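Local coordinates for particle-associated glycoside hydrolase (Acinetobacter phage Fri1, PDB 6C72), which probably degrades the capsular polysaccharide of Acinetobacter baumannii, as the tailspike depolymerase of the phage, to open the way for virus entry, at residues G149-F154 / A173-G178; A199-L204 / K232-S237. One frame throughout, in Å; residues are numbered along the deposited sequence.

Contact 1 joins two loops that lie before and after the short helix 160-165, whereas contact 2 stacks two successive corners of the parallel beta-helix. The first is partly buried: aromatic rings pack on one side, and a zinc-bound carboxylate, a lysine and water lie on the other. The second is mostly buried and built on parallel backbone hydrogen bonds, with V201, V234 and L204 packed together beside the backbone ladder. The two contacts touch, their centres about 13 Å apart. G149 N probably bonds to S202 O (3.0 Å), F151 packs on N203, and H177 packs against W233 and L204. Both also reach the second subunit.

Contact 1: G149-F154 / A173-G178; sequences GTFDSF and ATYKHG. With ZN (zinc ion), chain O.
F151 and D152 meet K176, H177 and G178 where two loop segments run in nearly opposite directions, joined by a single F151-H177 bridge. D152 N donates to K176 O at 2.8 Å, and a weak, bent bond runs from G178 N to T150 O. The tight part is aromatic. CE1 of F151 lies 3.8 Å from Y175 CD2, the ring planes 87° apart. The H177 imidazole is closer to parallel with the F151 ring but slid aside, while Y175 CE2 lies over one face of the H177 ring, toward the rim. F154, its CG anti to the backbone N (chi1 -180°), turns its ring edge to the backbone, CE1 reaching A173 O at 3.3 Å. On the looser, wet side D152 and K176 lie side by side, OD2 of D152 3.4 Å from K176 CE but 4.2 Å from its NZ, too far for a salt bridge. A water probably links D152 OD2 to H177 O. D152 grips zinc through OD1 at 2.3 Å and OD2 at 2.6 Å; OD1 also accepts the S153 N-H. This loop excursion from the beta-helix leaves strand 145-148, includes helix 160-165 and rejoins at strand 179-182; the second subunit packs on F151 and F154.

Contact 2: A199-L204 / K232-S237; sequences AGVSNL and KWVDTS
S202 pairs with K232 and L204 with V234 in parallel register, while between these pairs the chain turns a corner at N203 and at W233, both with positive phi. Four backbone bonds span the turn. K232 N reaches V201 O only weakly, at 3.3 Å. N203 N donates to K232 O at 3.1 Å. Past the corner, L204 N bonds to W233 O and D235 N to L204 O. V234 carries the apolar packing: CG2, anti to its carbonyl carbon, lies 3.7 Å from S202 CA. The same methyl meets both branches of V201, which crosses V234 at about a right angle, CG1 at 4.2 Å. L204 CD1 approaches it at 4.3 Å. At the corner itself, N203 lays OD1 3.6 Å from W233 CB, with its amide plane tilted 64° to the indole. The indole leads away from this contact to meet the Y175 ring edge-to-face. S202 and K232 direct CB to the same face, but the lysine chain then runs off, and S202 OG is held by E146. Matching corners one coil apart, each joining strands of two different faces and bonded to the next in parallel, are characteristic of the parallel beta-helix that forms the body of this tailspike.

Contact 1: G149-F154 / A173-G178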
loop_
_atom_site.group_PDB
_atom_site.type_symbol
_atom_site.label_atom_id
_atom_site.label_comp_id
_atom_site.label_asym_id
_atom_site.label_seq_id
_atom_site.Cartn_x
_atom_site.Cartn_y
_atom_site.Cartn_z
ATOM N N GLY A 149 1.310 1.202 -31.439
ATOM C CA GLY A 149 0.952 0.308 -32.518
ATOM C C GLY A 149 -0.551 0.170 -32.685
ATOM O O GLY A 149 -1.352 0.877 -32.071
ATOM N N THR A 150 -0.928 -0.789 -33.531
ATOM C CA THR A 150 -2.312 -1.056 -33.901
ATOM C C THR A 150 -2.616 -2.515 -33.594
ATOM O O THR A 150 -1.959 -3.411 -34.127
ATOM C CB THR A 150 -2.550 -0.771 -35.391
ATOM O OG1 THR A 150 -2.227 0.596 -35.698
ATOM C CG2 THR A 150 -4.002 -1.062 -35.795
ATOM N N PHE A 151 -3.609 -2.754 -32.742
ATOM C CA PHE A 151 -4.056 -4.123 -32.511
ATOM C C PHE A 151 -4.574 -4.734 -33.817
ATOM O O PHE A 151 -5.164 -4.050 -34.662
ATOM C CB PHE A 151 -5.157 -4.170 -31.440
ATOM C CG PHE A 151 -4.675 -3.833 -30.041
ATOM C CD1 PHE A 151 -3.844 -4.695 -29.351
ATOM C CD2 PHE A 151 -5.066 -2.651 -29.422
ATOM C CE1 PHE A 151 -3.402 -4.379 -28.075
ATOM C CE2 PHE A 151 -4.621 -2.322 -28.158
ATOM C CZ PHE A 151 -3.793 -3.187 -27.474
ATOM N N ASP A 152 -4.337 -6.033 -33.982
ATOM C CA ASP A 152 -4.961 -6.725 -35.087
ATOM C C ASP A 152 -6.463 -6.815 -34.829
ATOM O O ASP A 152 -6.953 -6.525 -33.734
ATOM C CB ASP A 152 -4.323 -8.102 -35.298
ATOM C CG ASP A 152 -4.380 -8.552 -36.769
ATOM O OD1 ASP A 152 -5.068 -7.889 -37.577
ATOM O OD2 ASP A 152 -3.714 -9.545 -37.133
ATOM N N SER A 153 -7.200 -7.189 -35.867
ATOM C CA SER A 153 -8.650 -7.220 -35.758
ATOM C C SER A 153 -9.100 -8.234 -34.707
ATOM O O SER A 153 -8.488 -9.288 -34.530
ATOM C CB SER A 153 -9.253 -7.557 -37.112
ATOM O OG SER A 153 -8.870 -8.863 -37.484
ATOM N N PHE A 154 -10.144 -7.876 -33.969
ATOM C CA PHE A 154 -10.756 -8.761 -32.986
ATOM C C PHE A 154 -12.187 -9.051 -33.413
ATOM O O PHE A 154 -12.995 -8.127 -33.550
ATOM C CB PHE A 154 -10.727 -8.144 -31.588
ATOM C CG PHE A 154 -11.333 -9.018 -30.539
ATOM C CD1 PHE A 154 -10.589 -10.027 -29.945
ATOM C CD2 PHE A 154 -12.647 -8.828 -30.137
ATOM C CE1 PHE A 154 -11.142 -10.848 -28.978
ATOM C CE2 PHE A 154 -13.211 -9.634 -29.170
ATOM C CZ PHE A 154 -12.459 -10.655 -28.589
ATOM N N ALA A 173 -12.170 -16.050 -28.806
ATOM C CA ALA A 173 -11.222 -15.160 -29.463
ATOM C C ALA A 173 -10.492 -14.288 -28.443
ATOM O O ALA A 173 -11.090 -13.806 -27.480
ATOM C CB ALA A 173 -11.934 -14.280 -30.490
ATOM N N THR A 174 -9.185 -14.105 -28.648
ATOM C CA THR A 174 -8.374 -13.245 -27.793
ATOM C C THR A 174 -7.651 -12.217 -28.649
ATOM O O THR A 174 -7.375 -12.460 -29.827
ATOM C CB THR A 174 -7.346 -14.031 -26.974
ATOM O OG1 THR A 174 -6.499 -14.772 -27.859
ATOM C CG2 THR A 174 -8.039 -14.987 -26.014
ATOM N N TYR A 175 -7.335 -11.071 -28.043
ATOM C CA TYR A 175 -6.722 -9.983 -28.795
ATOM C C TYR A 175 -5.348 -10.390 -29.320
ATOM O O TYR A 175 -4.651 -11.221 -28.737
ATOM C CB TYR A 175 -6.585 -8.719 -27.934
ATOM C CG TYR A 175 -5.346 -8.673 -27.055
ATOM C CD1 TYR A 175 -5.327 -9.291 -25.819
ATOM C CD2 TYR A 175 -4.192 -8.010 -27.471
ATOM C CE1 TYR A 175 -4.205 -9.248 -25.009
ATOM C CE2 TYR A 175 -3.049 -7.953 -26.664
ATOM C CZ TYR A 175 -3.063 -8.571 -25.431
ATOM O OH TYR A 175 -1.943 -8.530 -24.612
ATOM N N LYS A 176 -4.955 -9.787 -30.427
ATOM C CA LYS A 176 -3.675 -10.087 -31.041
ATOM C C LYS A 176 -3.027 -8.779 -31.459
ATOM O O LYS A 176 -3.705 -7.862 -31.930
ATOM C CB LYS A 176 -3.840 -11.039 -32.249
ATOM C CG LYS A 176 -2.523 -11.455 -32.874
ATOM C CD LYS A 176 -2.643 -12.678 -33.789
ATOM C CE LYS A 176 -3.154 -12.323 -35.174
ATOM N NZ LYS A 176 -3.725 -13.536 -35.845
ATOM N N HIS A 177 -1.720 -8.680 -31.254
ATOM C CA HIS A 177 -1.004 -7.506 -31.725
ATOM C C HIS A 177 -0.971 -7.486 -33.249
ATOM O O HIS A 177 -0.887 -8.532 -33.902
ATOM C CB HIS A 177 0.407 -7.473 -31.141
ATOM C CG HIS A 177 0.434 -7.117 -29.688
ATOM N ND1 HIS A 177 0.081 -5.868 -29.226
ATOM C CD2 HIS A 177 0.738 -7.853 -28.595
ATOM C CE1 HIS A 177 0.172 -5.847 -27.911
ATOM N NE2 HIS A 177 0.570 -7.038 -27.501
ATOM N N GLY A 178 -1.095 -6.290 -33.815
ATOM C CA GLY A 178 -0.997 -6.128 -35.253
ATOM C C GLY A 178 0.308 -5.475 -35.673
ATOM O O GLY A 178 0.719 -5.580 -36.826
HETATM ZN ZN ZN O . -4.838 -9.253 -39.464
HETATM O O HOH W 1 -1.383 -9.869 -36.371
HETATM O O HOH W 2 -6.924 -8.212 -31.831
HETATM O O HOH W 3 -7.657 -11.401 -32.329
#

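Contact 2: A199-L204 / K232-S237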
loop_
_atom_site.group_PDB
_atom_site.type_symbol
_atom_site.label_atom_id
_atom_site.label_comp_id
_atom_site.label_asym_id
_atom_site.label_seq_id
_atom_site.Cartn_x
_atom_site.Cartn_y
_atom_site.Cartn_z
ATOM N N ALA A 199 8.332 9.770 -22.114
ATOM C CA ALA A 199 8.170 8.961 -23.302
ATOM C C ALA A 199 7.390 7.696 -22.965
ATOM O O ALA A 199 7.226 7.331 -21.800
ATOM C CB ALA A 199 9.527 8.601 -23.892
ATOM N N GLY A 200 6.938 7.002 -24.012
ATOM C CA GLY A 200 6.191 5.781 -23.809
ATOM C C GLY A 200 6.080 4.941 -25.064
ATOM O O GLY A 200 6.501 5.332 -26.155
ATOM N N VAL A 201 5.487 3.762 -24.883
ATOM C CA VAL A 201 5.194 2.828 -25.960
ATOM C C VAL A 201 3.960 2.043 -25.553
ATOM O O VAL A 201 3.747 1.777 -24.368
ATOM C CB VAL A 201 6.385 1.879 -26.249
ATOM C CG1 VAL A 201 6.725 1.043 -25.017
ATOM C CG2 VAL A 201 6.070 0.968 -27.460
ATOM N N SER A 202 3.134 1.689 -26.538
ATOM C CA SER A 202 1.941 0.914 -26.218
ATOM C C SER A 202 1.397 0.196 -27.442
ATOM O O SER A 202 1.713 0.534 -28.592
ATOM C CB SER A 202 0.842 1.781 -25.600
ATOM O OG SER A 202 0.266 2.625 -26.553
ATOM N N ASN A 203 0.582 -0.824 -27.159
ATOM C CA ASN A 203 -0.260 -1.487 -28.154
ATOM C C ASN A 203 0.567 -2.069 -29.301
ATOM O O ASN A 203 0.239 -1.890 -30.473
ATOM C CB ASN A 203 -1.337 -0.533 -28.697
ATOM C CG ASN A 203 -2.286 -0.038 -27.627
ATOM O OD1 ASN A 203 -2.121 -0.348 -26.456
ATOM N ND2 ASN A 203 -3.287 0.731 -28.025
ATOM N N LEU A 204 1.631 -2.791 -28.963
ATOM C CA LEU A 204 2.427 -3.439 -29.998
ATOM C C LEU A 204 3.221 -4.581 -29.386
ATOM O O LEU A 204 3.299 -4.726 -28.165
ATOM C CB LEU A 204 3.347 -2.434 -30.711
ATOM C CG LEU A 204 4.286 -1.528 -29.909
ATOM C CD1 LEU A 204 5.539 -2.249 -29.419
ATOM C CD2 LEU A 204 4.659 -0.309 -30.760
ATOM N N LYS A 232 2.080 0.165 -21.955
ATOM C CA LYS A 232 0.818 -0.542 -21.768
ATOM C C LYS A 232 0.542 -1.442 -22.965
ATOM O O LYS A 232 0.727 -1.027 -24.114
ATOM C CB LYS A 232 -0.346 0.434 -21.584
ATOM C CG LYS A 232 -0.259 1.210 -20.302
ATOM C CD LYS A 232 -1.245 2.358 -20.256
ATOM C CE LYS A 232 -1.149 3.100 -18.917
ATOM N NZ LYS A 232 -2.464 3.711 -18.533
ATOM N N TRP A 233 0.095 -2.670 -22.689
ATOM C CA TRP A 233 -0.246 -3.643 -23.734
ATOM C C TRP A 233 0.917 -3.819 -24.718
ATOM O O TRP A 233 0.779 -3.643 -25.932
ATOM C CB TRP A 233 -1.526 -3.241 -24.456
ATOM C CG TRP A 233 -2.695 -3.182 -23.557
ATOM C CD1 TRP A 233 -3.301 -2.055 -23.073
ATOM C CD2 TRP A 233 -3.435 -4.292 -23.030
ATOM N NE1 TRP A 233 -4.367 -2.393 -22.273
ATOM C CE2 TRP A 233 -4.472 -3.759 -22.227
ATOM C CE3 TRP A 233 -3.316 -5.681 -23.150
ATOM C CZ2 TRP A 233 -5.386 -4.568 -21.550
ATOM C CZ3 TRP A 233 -4.224 -6.485 -22.477
ATOM C CH2 TRP A 233 -5.248 -5.924 -21.689
ATOM N N VAL A 234 2.088 -4.139 -24.171
ATOM C CA VAL A 234 3.284 -4.412 -24.956
ATOM C C VAL A 234 3.798 -5.797 -24.595
ATOM O O VAL A 234 3.972 -6.111 -23.414
ATOM C CB VAL A 234 4.375 -3.350 -24.723
ATOM C CG1 VAL A 234 5.710 -3.864 -25.225
ATOM C CG2 VAL A 234 4.005 -2.068 -25.443
ATOM N N ASP A 235 4.052 -6.612 -25.610
ATOM C CA ASP A 235 4.733 -7.885 -25.453
ATOM C C ASP A 235 6.137 -7.760 -26.027
ATOM O O ASP A 235 6.387 -6.942 -26.918
ATOM C CB ASP A 235 3.971 -9.015 -26.158
ATOM C CG ASP A 235 2.589 -9.275 -25.548
ATOM O OD1 ASP A 235 2.205 -8.597 -24.567
ATOM O OD2 ASP A 235 1.885 -10.178 -26.045
ATOM N N THR A 236 7.070 -8.526 -25.472
ATOM C CA THR A 236 8.420 -8.619 -26.012
ATOM C C THR A 236 8.815 -10.084 -26.101
ATOM O O THR A 236 8.566 -10.857 -25.172
ATOM C CB THR A 236 9.453 -7.839 -25.160
ATOM O OG1 THR A 236 9.467 -8.354 -23.823
ATOM C CG2 THR A 236 9.134 -6.349 -25.125
ATOM N N SER A 237 9.452 -10.468 -27.206
ATOM C CA SER A 237 9.769 -11.871 -27.412
ATOM C C SER A 237 10.998 -12.011 -28.293
ATOM O O SER A 237 11.122 -11.323 -29.305
ATOM C CB SER A 237 8.593 -12.617 -28.050
ATOM O OG SER A 237 9.002 -13.895 -28.496
#